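Local coordinates for protein thermotoga maritima TmcAL (Thermotoga maritima, PDB 5Y0T) that belongs to the HIGH nucleotidyl transferase family of the HUP clan and holds adenosine-5'-rp-alpha-thio-triphosphate in a pocket beside its signature motif, at residues L60-P71 with Y336-G346; N11-Y19 with R226-F234. All coordinates share one frame; numbering follows the deposited sequence.

Contact 1 (60-71 with 336-346) belongs to the central sheet, contact 2 (11-19 with 226-234) to the wall of the ligand pocket, and their centres lie about 18 Å apart. Met62, just before the Gly63 turn, joins them: its CG lies 3.5 Å from Phe13 CZ and its SD 3.7 Å from Pro230 CB, so its flexible thioether chain packs on both halves of contact 2. Only contact 2 touches adenosine-5'-rp-alpha-thio-triphosphate directly, through His14, Gly16, His17 and Tyr19; the side chain of Val64 in contact 1 stays about 10 Å from the ligand. The four segments alternate along the chain, so the two long-range contacts interlock in sequence.

Contact 1. Residues L60-P71 with Y336-G346; sequences LRMGVDVVLELP and YIRILGFTEKG
Val67 and Gly341 make an antiparallel hydrogen-bonded pair, in which Val67 N donates almost straight to Gly341 O (2.8 Å, 175° at the hydrogen). The Val67 carbonyl faces two residues: Leu340 N donates to Val67 O at 2.8 Å, and Gly341 N adds a weak bond. This is a classic beta bulge, and past it the pairing has slipped by one residue, bringing Leu68 opposite Ile339. Having no side chain, Gly341 lets Leu60 lie close, with Leu60 CD1 3.7 Å from Phe342 N.

On the face with Val66 and Phe342, the side chains of Leu68 and Ile339 run alongside each other and meet tightly, Leu68 CD2 to Ile339 CD1 at 3.4 Å; the same Leu68 methyl touches Ile337 CG2. On the other face Glu69 holds CG anti to its backbone N (chi1 -177°) and stays extended, which carries OE1 to 3.5 Å from Arg338 NH1. That oxygen stands well out of the guanidinium plane, so charge alone makes the salt bridge, while a water bonds to both atoms. Leu340 CD2 covers the rim of one guanidinium face. Lys52 and Asp413 supply second salt bridges to Glu69 and Arg338.

At the far end Thr343 N donates to Asp65 O at 2.9 Å, and Thr343 OG1 caps the helix beginning near Gly346 by accepting from Gly346 N. Asp65 OD1 takes the N-H of Thr33. Strand 66-70 is thus flanked by parallel strand 32-38 and antiparallel strand 337-343: a late strand extends the parallel, Rossmann-like sheet of a HUP-clan fold.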
loop_
_atom_site.group_PDB
_atom_site.type_symbol
_atom_site.label_atom_id
_atom_site.label_comp_id
_atom_site.label_asym_id
_atom_site.label_seq_id
_atom_site.Cartn_x
_atom_site.Cartn_y
_atom_site.Cartn_z
ATOM N N LEU A 60 -22.618 24.772 5.187
ATOM C CA LEU A 60 -24.039 25.017 5.430
ATOM C C LEU A 60 -24.253 26.114 6.464
ATOM O O LEU A 60 -25.094 27.003 6.278
ATOM C CB LEU A 60 -24.736 23.745 5.900
ATOM C CG LEU A 60 -24.705 22.578 4.912
ATOM C CD1 LEU A 60 -25.529 21.411 5.481
ATOM C CD2 LEU A 60 -25.219 23.011 3.528
ATOM N N ARG A 61 -23.518 26.044 7.569
ATOM C CA ARG A 61 -23.670 27.065 8.605
ATOM C C ARG A 61 -23.275 28.448 8.124
ATOM O O ARG A 61 -23.777 29.463 8.629
ATOM C CB ARG A 61 -22.865 26.678 9.839
ATOM C CG ARG A 61 -23.469 25.483 10.563
ATOM C CD ARG A 61 -22.785 25.207 11.875
ATOM N NE ARG A 61 -23.496 24.176 12.625
ATOM C CZ ARG A 61 -23.206 23.833 13.873
ATOM N NH1 ARG A 61 -22.215 24.441 14.516
ATOM N NH2 ARG A 61 -23.911 22.889 14.479
ATOM N N MET A 62 -22.402 28.503 7.124
ATOM C CA MET A 62 -21.867 29.777 6.685
ATOM C C MET A 62 -22.684 30.404 5.570
ATOM O O MET A 62 -22.365 31.506 5.121
ATOM C CB MET A 62 -20.411 29.614 6.251
ATOM C CG MET A 62 -19.476 29.198 7.382
ATOM S SD MET A 62 -19.315 30.405 8.721
ATOM C CE MET A 62 -20.538 29.852 9.887
ATOM N N GLY A 63 -23.787 29.757 5.194
ATOM C CA GLY A 63 -24.657 30.280 4.143
ATOM C C GLY A 63 -24.776 29.510 2.834
ATOM O O GLY A 63 -25.482 29.947 1.931
ATOM N N VAL A 64 -24.131 28.352 2.725
ATOM C CA VAL A 64 -24.397 27.456 1.577
ATOM C C VAL A 64 -25.702 26.640 1.794
ATOM O O VAL A 64 -25.973 26.193 2.907
ATOM C CB VAL A 64 -23.218 26.483 1.329
ATOM C CG1 VAL A 64 -23.564 25.528 0.208
ATOM C CG2 VAL A 64 -21.941 27.264 0.961
ATOM N N ASP A 65 -26.542 26.506 0.759
ATOM C CA ASP A 65 -27.790 25.732 0.887
ATOM C C ASP A 65 -27.592 24.246 0.642
ATOM O O ASP A 65 -28.246 23.426 1.276
ATOM C CB ASP A 65 -28.858 26.242 -0.075
ATOM C CG ASP A 65 -29.210 27.700 0.187
ATOM O OD1 ASP A 65 -29.146 28.513 -0.751
ATOM O OD2 ASP A 65 -29.528 28.028 1.340
ATOM N N VAL A 66 -26.751 23.934 -0.347
ATOM C CA VAL A 66 -26.446 22.548 -0.743
ATOM C C VAL A 66 -24.947 22.380 -1.003
ATOM O O VAL A 66 -24.347 23.183 -1.708
ATOM C CB VAL A 66 -27.205 22.138 -2.028
ATOM C CG1 VAL A 66 -26.943 20.653 -2.382
ATOM C CG2 VAL A 66 -28.734 22.420 -1.891
ATOM N N VAL A 67 -24.357 21.324 -0.448
ATOM C CA VAL A 67 -22.945 21.022 -0.674
ATOM C C VAL A 67 -22.830 19.723 -1.466
ATOM O O VAL A 67 -23.428 18.718 -1.091
ATOM C CB VAL A 67 -22.133 20.861 0.638
ATOM C CG1 VAL A 67 -20.675 20.479 0.309
ATOM C CG2 VAL A 67 -22.166 22.154 1.468
ATOM N N LEU A 68 -22.081 19.782 -2.563
ATOM C CA LEU A 68 -21.800 18.638 -3.433
ATOM C C LEU A 68 -20.347 18.240 -3.287
ATOM O O LEU A 68 -19.502 19.094 -3.035
ATOM C CB LEU A 68 -22.077 18.989 -4.895
ATOM C CG LEU A 68 -23.348 19.800 -5.144
ATOM C CD1 LEU A 68 -23.477 20.210 -6.627
ATOM C CD2 LEU A 68 -24.543 19.000 -4.699
ATOM N N GLU A 69 -20.037 16.953 -3.425
ATOM C CA GLU A 69 -18.631 16.563 -3.471
ATOM C C GLU A 69 -18.071 16.667 -4.891
ATOM O O GLU A 69 -18.674 16.170 -5.845
ATOM C CB GLU A 69 -18.416 15.133 -2.952
ATOM C CG GLU A 69 -16.932 14.781 -2.939
ATOM C CD GLU A 69 -16.613 13.444 -2.274
ATOM O OE1 GLU A 69 -17.551 12.742 -1.823
ATOM O OE2 GLU A 69 -15.413 13.096 -2.218
ATOM N N LEU A 70 -16.929 17.330 -5.024
ATOM C CA LEU A 70 -16.143 17.277 -6.259
ATOM C C LEU A 70 -15.424 15.930 -6.238
ATOM O O LEU A 70 -14.631 15.682 -5.336
ATOM C CB LEU A 70 -15.149 18.442 -6.318
ATOM C CG LEU A 70 -14.142 18.478 -7.488
ATOM C CD1 LEU A 70 -14.888 18.578 -8.808
ATOM C CD2 LEU A 70 -13.171 19.632 -7.334
ATOM N N PRO A 71 -15.729 15.033 -7.197
ATOM C CA PRO A 71 -15.120 13.695 -7.092
ATOM C C PRO A 71 -13.602 13.730 -7.017
ATOM O O PRO A 71 -12.974 14.606 -7.626
ATOM C CB PRO A 71 -15.597 12.995 -8.378
ATOM C CG PRO A 71 -16.991 13.603 -8.578
ATOM C CD PRO A 71 -16.748 15.091 -8.258
ATOM N N TYR A 336 -21.873 11.576 -11.714
ATOM C CA TYR A 336 -22.927 11.683 -10.693
ATOM C C TYR A 336 -22.773 12.986 -9.922
ATOM O O TYR A 336 -21.697 13.597 -9.902
ATOM C CB TYR A 336 -22.881 10.490 -9.688
ATOM C CG TYR A 336 -21.479 10.286 -9.149
ATOM C CD1 TYR A 336 -21.005 11.020 -8.064
ATOM C CD2 TYR A 336 -20.600 9.407 -9.776
ATOM C CE1 TYR A 336 -19.699 10.868 -7.609
ATOM C CE2 TYR A 336 -19.304 9.252 -9.328
ATOM C CZ TYR A 336 -18.856 9.964 -8.247
ATOM O OH TYR A 336 -17.543 9.795 -7.835
ATOM N N ILE A 337 -23.852 13.392 -9.281
ATOM C CA ILE A 337 -23.806 14.494 -8.346
ATOM C C ILE A 337 -23.947 13.929 -6.938
ATOM O O ILE A 337 -25.005 13.412 -6.586
ATOM C CB ILE A 337 -24.929 15.513 -8.615
ATOM C CG1 ILE A 337 -24.738 16.151 -9.999
ATOM C CG2 ILE A 337 -24.907 16.587 -7.534
ATOM C CD1 ILE A 337 -26.009 16.806 -10.569
ATOM N N ARG A 338 -22.892 14.036 -6.134
ATOM C CA ARG A 338 -22.926 13.515 -4.762
ATOM C C ARG A 338 -23.350 14.630 -3.802
ATOM O O ARG A 338 -22.694 15.652 -3.736
ATOM C CB ARG A 338 -21.549 12.956 -4.347
ATOM C CG ARG A 338 -21.430 12.620 -2.835
ATOM C CD ARG A 338 -22.038 11.251 -2.495
ATOM N NE ARG A 338 -21.949 10.962 -1.055
ATOM C CZ ARG A 338 -20.873 10.439 -0.472
ATOM N NH1 ARG A 338 -19.808 10.121 -1.205
ATOM N NH2 ARG A 338 -20.872 10.205 0.837
ATOM N N ILE A 339 -24.432 14.421 -3.055
ATOM C CA ILE A 339 -24.887 15.406 -2.073
ATOM C C ILE A 339 -24.217 15.122 -0.739
ATOM O O ILE A 339 -24.427 14.055 -0.177
ATOM C CB ILE A 339 -26.419 15.353 -1.842
ATOM C CG1 ILE A 339 -27.211 15.441 -3.155
ATOM C CG2 ILE A 339 -26.851 16.411 -0.809
ATOM C CD1 ILE A 339 -26.887 16.612 -4.008
ATOM N N LEU A 340 -23.364 16.033 -0.266
ATOM C CA LEU A 340 -22.776 15.895 1.067
ATOM C C LEU A 340 -23.624 16.522 2.166
ATOM O O LEU A 340 -23.495 16.150 3.332
ATOM C CB LEU A 340 -21.373 16.502 1.102
ATOM C CG LEU A 340 -20.313 15.781 0.267
ATOM C CD1 LEU A 340 -19.032 16.571 0.361
ATOM C CD2 LEU A 340 -20.097 14.300 0.724
ATOM N N GLY A 341 -24.479 17.481 1.807
ATOM C CA GLY A 341 -25.328 18.108 2.796
ATOM C C GLY A 341 -26.227 19.185 2.214
ATOM O O GLY A 341 -25.967 19.709 1.119
ATOM N N PHE A 342 -27.307 19.485 2.932
ATOM C CA PHE A 342 -28.166 20.601 2.559
ATOM C C PHE A 342 -28.970 21.086 3.757
ATOM O O PHE A 342 -29.135 20.366 4.750
ATOM C CB PHE A 342 -29.102 20.233 1.384
ATOM C CG PHE A 342 -29.941 18.981 1.606
ATOM C CD1 PHE A 342 -29.409 17.722 1.350
ATOM C CD2 PHE A 342 -31.267 19.071 2.006
ATOM C CE1 PHE A 342 -30.180 16.580 1.517
ATOM C CE2 PHE A 342 -32.055 17.927 2.186
ATOM C CZ PHE A 342 -31.507 16.672 1.940
ATOM N N THR A 343 -29.454 22.322 3.677
ATOM C CA THR A 343 -30.332 22.830 4.713
ATOM C C THR A 343 -31.807 22.625 4.391
ATOM O O THR A 343 -32.165 22.271 3.278
ATOM C CB THR A 343 -30.131 24.329 4.923
ATOM O OG1 THR A 343 -30.530 25.015 3.730
ATOM C CG2 THR A 343 -28.666 24.636 5.234
ATOM N N GLU A 344 -32.659 22.943 5.355
ATOM C CA GLU A 344 -34.104 22.934 5.134
ATOM C C GLU A 344 -34.498 23.815 3.939
ATOM O O GLU A 344 -35.338 23.439 3.108
ATOM C CB GLU A 344 -34.823 23.399 6.390
ATOM C CG GLU A 344 -36.320 23.371 6.261
ATOM C CD GLU A 344 -37.009 23.731 7.547
ATOM O OE1 GLU A 344 -36.322 23.804 8.593
ATOM O OE2 GLU A 344 -38.237 23.940 7.504
ATOM N N LYS A 345 -33.888 24.989 3.858
ATOM C CA LYS A 345 -34.075 25.870 2.710
ATOM C C LYS A 345 -33.541 25.205 1.438
ATOM O O LYS A 345 -34.172 25.274 0.384
ATOM C CB LYS A 345 -33.369 27.212 2.934
ATOM C CG LYS A 345 -33.445 28.174 1.736
ATOM C CD LYS A 345 -34.883 28.654 1.511
ATOM C CE LYS A 345 -34.947 29.796 0.479
ATOM N NZ LYS A 345 -36.349 30.274 0.226
ATOM N N GLY A 346 -32.377 24.568 1.555
ATOM C CA GLY A 346 -31.763 23.836 0.461
ATOM C C GLY A 346 -32.645 22.783 -0.188
ATOM O O GLY A 346 -32.475 22.486 -1.382
HETATM O O HOH W 1 -29.669 27.530 3.705
HETATM O O HOH W 2 -18.704 11.094 -3.607
HETATM O O HOH W 3 -20.623 15.165 -7.285
#

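Contact 2. Residues N11-Y19 with R226-F234; sequences NPFHNGHLY and RDSLPEDSF. With TAT (adenosine-5'-rp-alpha-thio-triphosphate), chain E.
Pro230 meets the Phe13 ring at its edge, CG 3.9 Å from Phe13 CD1, the two side chains crossing at about a right angle. Over the centre of one face of the same ring sits His17 CB, so the phenyl is held between His17 on a face and Pro230 at an edge. Ile58 of helix 52-61 also packs on Phe13. Leu229 turns its CD2 back to His14 CB at 3.6 Å and reaches Pro12 CG as well.

Polar bonds flank this apolar patch. With chi1 at 175° the Ser233 hydroxyl lies opposite its own amide N, aimed at Phe13 O; this short side chain donates over 2.7 Å, in the carbonyl plane and on a lone pair. Asn15 N, at the start of its helix, donates to Ser228 O at 3.0 Å, and the Asn15 amide lies near the carbonyls ending helix 222-228, where ND2 adds a weak bond to Asp227 O.

The His14 ring, with chi1 at 53°, swings away from 226-234. It and the His17 ring lie nearly parallel and offset, His17 ND1 3.3 Å above the centre of the His14 ring. His14 N donates to His17 ND1, leaving His17 NE2 to donate to TAT O3A (3.2 Å), while His14 NE2 donates to TAT O1A (3.0 Å). Residues 14-17, His-Asn-Gly-His, thus form the HIGH motif of the family. Since 226-234 grips the backbone on either side of His14, its bonds probably help position both imidazoles, whose N-H groups suit the anionic phosphate chain.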
loop_
_atom_site.group_PDB
_atom_site.type_symbol
_atom_site.label_atom_id
_atom_site.label_comp_id
_atom_site.label_asym_id
_atom_site.label_seq_id
_atom_site.Cartn_x
_atom_site.Cartn_y
_atom_site.Cartn_z
ATOM N N ASN A 11 -10.258 24.294 3.633
ATOM C CA ASN A 11 -9.313 23.419 4.330
ATOM C C ASN A 11 -8.361 24.174 5.249
ATOM O O ASN A 11 -7.156 24.200 4.994
ATOM C CB ASN A 11 -8.482 22.615 3.311
ATOM C CG ASN A 11 -7.615 21.537 3.970
ATOM O OD1 ASN A 11 -7.866 21.125 5.097
ATOM N ND2 ASN A 11 -6.578 21.100 3.270
ATOM N N PRO A 12 -8.881 24.782 6.330
ATOM C CA PRO A 12 -10.265 24.853 6.816
ATOM C C PRO A 12 -11.060 26.075 6.298
ATOM O O PRO A 12 -10.490 26.951 5.628
ATOM C CB PRO A 12 -10.073 24.968 8.325
ATOM C CG PRO A 12 -8.879 25.913 8.406
ATOM C CD PRO A 12 -7.955 25.465 7.261
ATOM N N PHE A 13 -12.346 26.164 6.660
ATOM C CA PHE A 13 -13.152 27.331 6.273
ATOM C C PHE A 13 -12.677 28.479 7.126
ATOM O O PHE A 13 -12.810 28.423 8.346
ATOM C CB PHE A 13 -14.647 27.082 6.500
ATOM C CG PHE A 13 -15.546 28.144 5.917
ATOM C CD1 PHE A 13 -15.570 29.430 6.449
ATOM C CD2 PHE A 13 -16.370 27.852 4.844
ATOM C CE1 PHE A 13 -16.400 30.409 5.915
ATOM C CE2 PHE A 13 -17.202 28.831 4.302
ATOM C CZ PHE A 13 -17.204 30.104 4.828
ATOM N N HIS A 14 -12.157 29.538 6.502
ATOM C CA HIS A 14 -11.589 30.621 7.293
ATOM C C HIS A 14 -12.251 31.950 6.960
ATOM O O HIS A 14 -13.245 32.002 6.248
ATOM C CB HIS A 14 -10.055 30.713 7.106
ATOM C CG HIS A 14 -9.594 30.799 5.679
ATOM N ND1 HIS A 14 -10.151 31.664 4.758
ATOM C CD2 HIS A 14 -8.602 30.142 5.023
ATOM C CE1 HIS A 14 -9.525 31.532 3.598
ATOM N NE2 HIS A 14 -8.581 30.617 3.734
ATOM N N ASN A 15 -11.723 33.022 7.529
ATOM C CA ASN A 15 -12.334 34.333 7.334
ATOM C C ASN A 15 -12.328 34.792 5.873
ATOM O O ASN A 15 -13.260 35.459 5.423
ATOM C CB ASN A 15 -11.631 35.360 8.222
ATOM C CG ASN A 15 -11.914 35.132 9.690
ATOM O OD1 ASN A 15 -12.905 34.479 10.044
ATOM N ND2 ASN A 15 -11.055 35.670 10.558
ATOM N N GLY A 16 -11.280 34.429 5.139
ATOM C CA GLY A 16 -11.206 34.750 3.724
ATOM C C GLY A 16 -12.327 34.072 2.967
ATOM O O GLY A 16 -12.926 34.639 2.049
ATOM N N HIS A 17 -12.614 32.835 3.348
ATOM C CA HIS A 17 -13.702 32.101 2.720
ATOM C C HIS A 17 -15.053 32.736 3.026
ATOM O O HIS A 17 -15.935 32.766 2.174
ATOM C CB HIS A 17 -13.692 30.655 3.186
ATOM C CG HIS A 17 -12.498 29.886 2.727
ATOM N ND1 HIS A 17 -11.813 29.013 3.550
ATOM C CD2 HIS A 17 -11.865 29.852 1.531
ATOM C CE1 HIS A 17 -10.814 28.473 2.877
ATOM N NE2 HIS A 17 -10.820 28.965 1.650
ATOM N N LEU A 18 -15.224 33.231 4.248
ATOM C CA LEU A 18 -16.478 33.884 4.610
ATOM C C LEU A 18 -16.629 35.157 3.766
ATOM O O LEU A 18 -17.712 35.490 3.294
ATOM C CB LEU A 18 -16.518 34.223 6.107
ATOM C CG LEU A 18 -17.821 34.918 6.550
ATOM C CD1 LEU A 18 -19.042 34.088 6.150
ATOM C CD2 LEU A 18 -17.836 35.209 8.043
ATOM N N TYR A 19 -15.515 35.853 3.594
ATOM C CA TYR A 19 -15.457 37.082 2.813
ATOM C C TYR A 19 -15.900 36.845 1.374
ATOM O O TYR A 19 -16.739 37.579 0.859
ATOM C CB TYR A 19 -14.038 37.625 2.866
ATOM C CG TYR A 19 -13.822 39.015 2.307
ATOM C CD1 TYR A 19 -14.223 40.146 3.012
ATOM C CD2 TYR A 19 -13.158 39.190 1.102
ATOM C CE1 TYR A 19 -13.987 41.415 2.519
ATOM C CE2 TYR A 19 -12.904 40.463 0.602
ATOM C CZ TYR A 19 -13.327 41.566 1.309
ATOM O OH TYR A 19 -13.065 42.823 0.808
ATOM N N ARG A 226 -8.201 30.449 16.177
ATOM C CA ARG A 226 -9.520 31.000 16.454
ATOM C C ARG A 226 -9.684 32.383 15.820
ATOM O O ARG A 226 -10.736 32.684 15.258
ATOM C CB ARG A 226 -9.774 31.077 17.965
ATOM C CG ARG A 226 -11.160 31.620 18.319
ATOM C CD ARG A 226 -11.691 31.069 19.645
ATOM N NE ARG A 226 -10.843 31.412 20.781
ATOM C CZ ARG A 226 -11.085 32.412 21.623
ATOM N NH1 ARG A 226 -12.158 33.176 21.461
ATOM N NH2 ARG A 226 -10.256 32.651 22.631
ATOM N N ASP A 227 -8.644 33.216 15.898
ATOM C CA ASP A 227 -8.686 34.546 15.275
ATOM C C ASP A 227 -8.822 34.520 13.746
ATOM O O ASP A 227 -9.205 35.523 13.135
ATOM C CB ASP A 227 -7.437 35.349 15.631
ATOM C CG ASP A 227 -7.363 35.691 17.097
ATOM O OD1 ASP A 227 -8.422 35.695 17.765
ATOM O OD2 ASP A 227 -6.241 35.959 17.576
ATOM N N SER A 228 -8.481 33.389 13.138
ATOM C CA SER A 228 -8.500 33.242 11.680
ATOM C C SER A 228 -9.779 32.645 11.102
ATOM O O SER A 228 -9.955 32.620 9.878
ATOM C CB SER A 228 -7.321 32.366 11.244
ATOM O OG SER A 228 -6.099 32.887 11.733
ATOM N N LEU A 229 -10.650 32.126 11.966
ATOM C CA LEU A 229 -11.815 31.367 11.496
ATOM C C LEU A 229 -13.107 31.965 12.023
ATOM O O LEU A 229 -13.131 32.547 13.106
ATOM C CB LEU A 229 -11.751 29.896 11.936
ATOM C CG LEU A 229 -10.509 29.039 11.706
ATOM C CD1 LEU A 229 -10.792 27.606 12.186
ATOM C CD2 LEU A 229 -10.064 29.048 10.253
ATOM N N PRO A 230 -14.188 31.825 11.258
ATOM C CA PRO A 230 -15.505 32.147 11.816
ATOM C C PRO A 230 -15.799 31.226 13.010
ATOM O O PRO A 230 -15.294 30.099 13.060
ATOM C CB PRO A 230 -16.466 31.876 10.656
ATOM C CG PRO A 230 -15.624 31.926 9.424
ATOM C CD PRO A 230 -14.263 31.410 9.844
ATOM N N GLU A 231 -16.615 31.694 13.944
ATOM C CA GLU A 231 -16.917 30.936 15.158
ATOM C C GLU A 231 -17.432 29.520 14.885
ATOM O O GLU A 231 -16.957 28.548 15.484
ATOM C CB GLU A 231 -17.937 31.704 16.000
ATOM C CG GLU A 231 -18.149 31.116 17.382
ATOM C CD GLU A 231 -19.067 31.970 18.238
ATOM O OE1 GLU A 231 -19.651 32.943 17.705
ATOM O OE2 GLU A 231 -19.198 31.670 19.444
ATOM N N ASP A 232 -18.387 29.377 13.970
ATOM C CA ASP A 232 -18.923 28.038 13.714
ATOM C C ASP A 232 -17.879 27.117 13.101
ATOM O O ASP A 232 -17.928 25.891 13.291
ATOM C CB ASP A 232 -20.146 28.085 12.803
ATOM C CG ASP A 232 -21.387 28.610 13.505
ATOM O OD1 ASP A 232 -21.432 28.610 14.753
ATOM O OD2 ASP A 232 -22.326 29.021 12.798
ATOM N N SER A 233 -16.938 27.690 12.354
ATOM C CA SER A 233 -15.893 26.879 11.745
ATOM C C SER A 233 -14.948 26.378 12.828
ATOM O O SER A 233 -14.610 25.201 12.875
ATOM C CB SER A 233 -15.126 27.686 10.688
ATOM O OG SER A 233 -14.045 26.934 10.181
ATOM N N PHE A 234 -14.532 27.285 13.708
ATOM C CA PHE A 234 -13.661 26.917 14.819
ATOM C C PHE A 234 -14.337 25.891 15.731
ATOM O O PHE A 234 -13.696 24.959 16.216
ATOM C CB PHE A 234 -13.269 28.157 15.632
ATOM C CG PHE A 234 -12.247 27.871 16.703
ATOM C CD1 PHE A 234 -10.933 27.576 16.360
ATOM C CD2 PHE A 234 -12.602 27.863 18.043
ATOM C CE1 PHE A 234 -9.985 27.301 17.336
ATOM C CE2 PHE A 234 -11.657 27.579 19.026
ATOM C CZ PHE A 234 -10.349 27.301 18.671
HETATM N N1 TAT E . -10.374 36.902 -0.073
HETATM C C2 TAT E . -11.323 36.691 -1.004
HETATM N N3 TAT E . -11.657 35.472 -1.460
HETATM C C4 TAT E . -11.036 34.365 -0.986
HETATM C C5 TAT E . -10.003 34.509 0.045
HETATM C C6 TAT E . -9.687 35.887 0.489
HETATM N N6 TAT E . -8.743 36.116 1.433
HETATM N N7 TAT E . -9.568 33.266 0.337
HETATM C C8 TAT E . -10.268 32.391 -0.431
HETATM N N9 TAT E . -11.141 33.053 -1.216
HETATM P PA TAT E . -10.824 27.609 -1.532
HETATM P PB TAT E . -8.153 28.835 -1.548
HETATM P PG TAT E . -6.171 29.711 0.365
HETATM C "C1'" TAT E . -12.064 32.443 -2.199
HETATM O O1A TAT E . -6.382 30.389 1.708
HETATM O O1B TAT E . -7.104 27.927 -2.115
HETATM S S1G TAT E . -10.763 26.925 -3.352
HETATM C "C2'" TAT E . -11.270 31.642 -3.230
HETATM O "O2'" TAT E . -10.682 32.484 -4.223
HETATM O O2A TAT E . -11.497 26.753 -0.472
HETATM O O2B TAT E . -8.634 30.004 -2.370
HETATM O O2G TAT E . -5.460 28.378 0.488
HETATM C "C3'" TAT E . -12.329 30.709 -3.774
HETATM O "O3'" TAT E . -13.094 31.345 -4.815
HETATM O O3A TAT E . -9.354 27.939 -0.950
HETATM O O3B TAT E . -7.681 29.368 -0.092
HETATM O O3G TAT E . -5.628 30.581 -0.743
HETATM C "C4'" TAT E . -13.226 30.471 -2.564
HETATM O "O4'" TAT E . -12.936 31.491 -1.600
HETATM C "C5'" TAT E . -12.966 29.105 -1.920
HETATM O "O5'" TAT E . -11.582 29.027 -1.578
HETATM O O HOH W 4 -12.350 35.240 13.767
#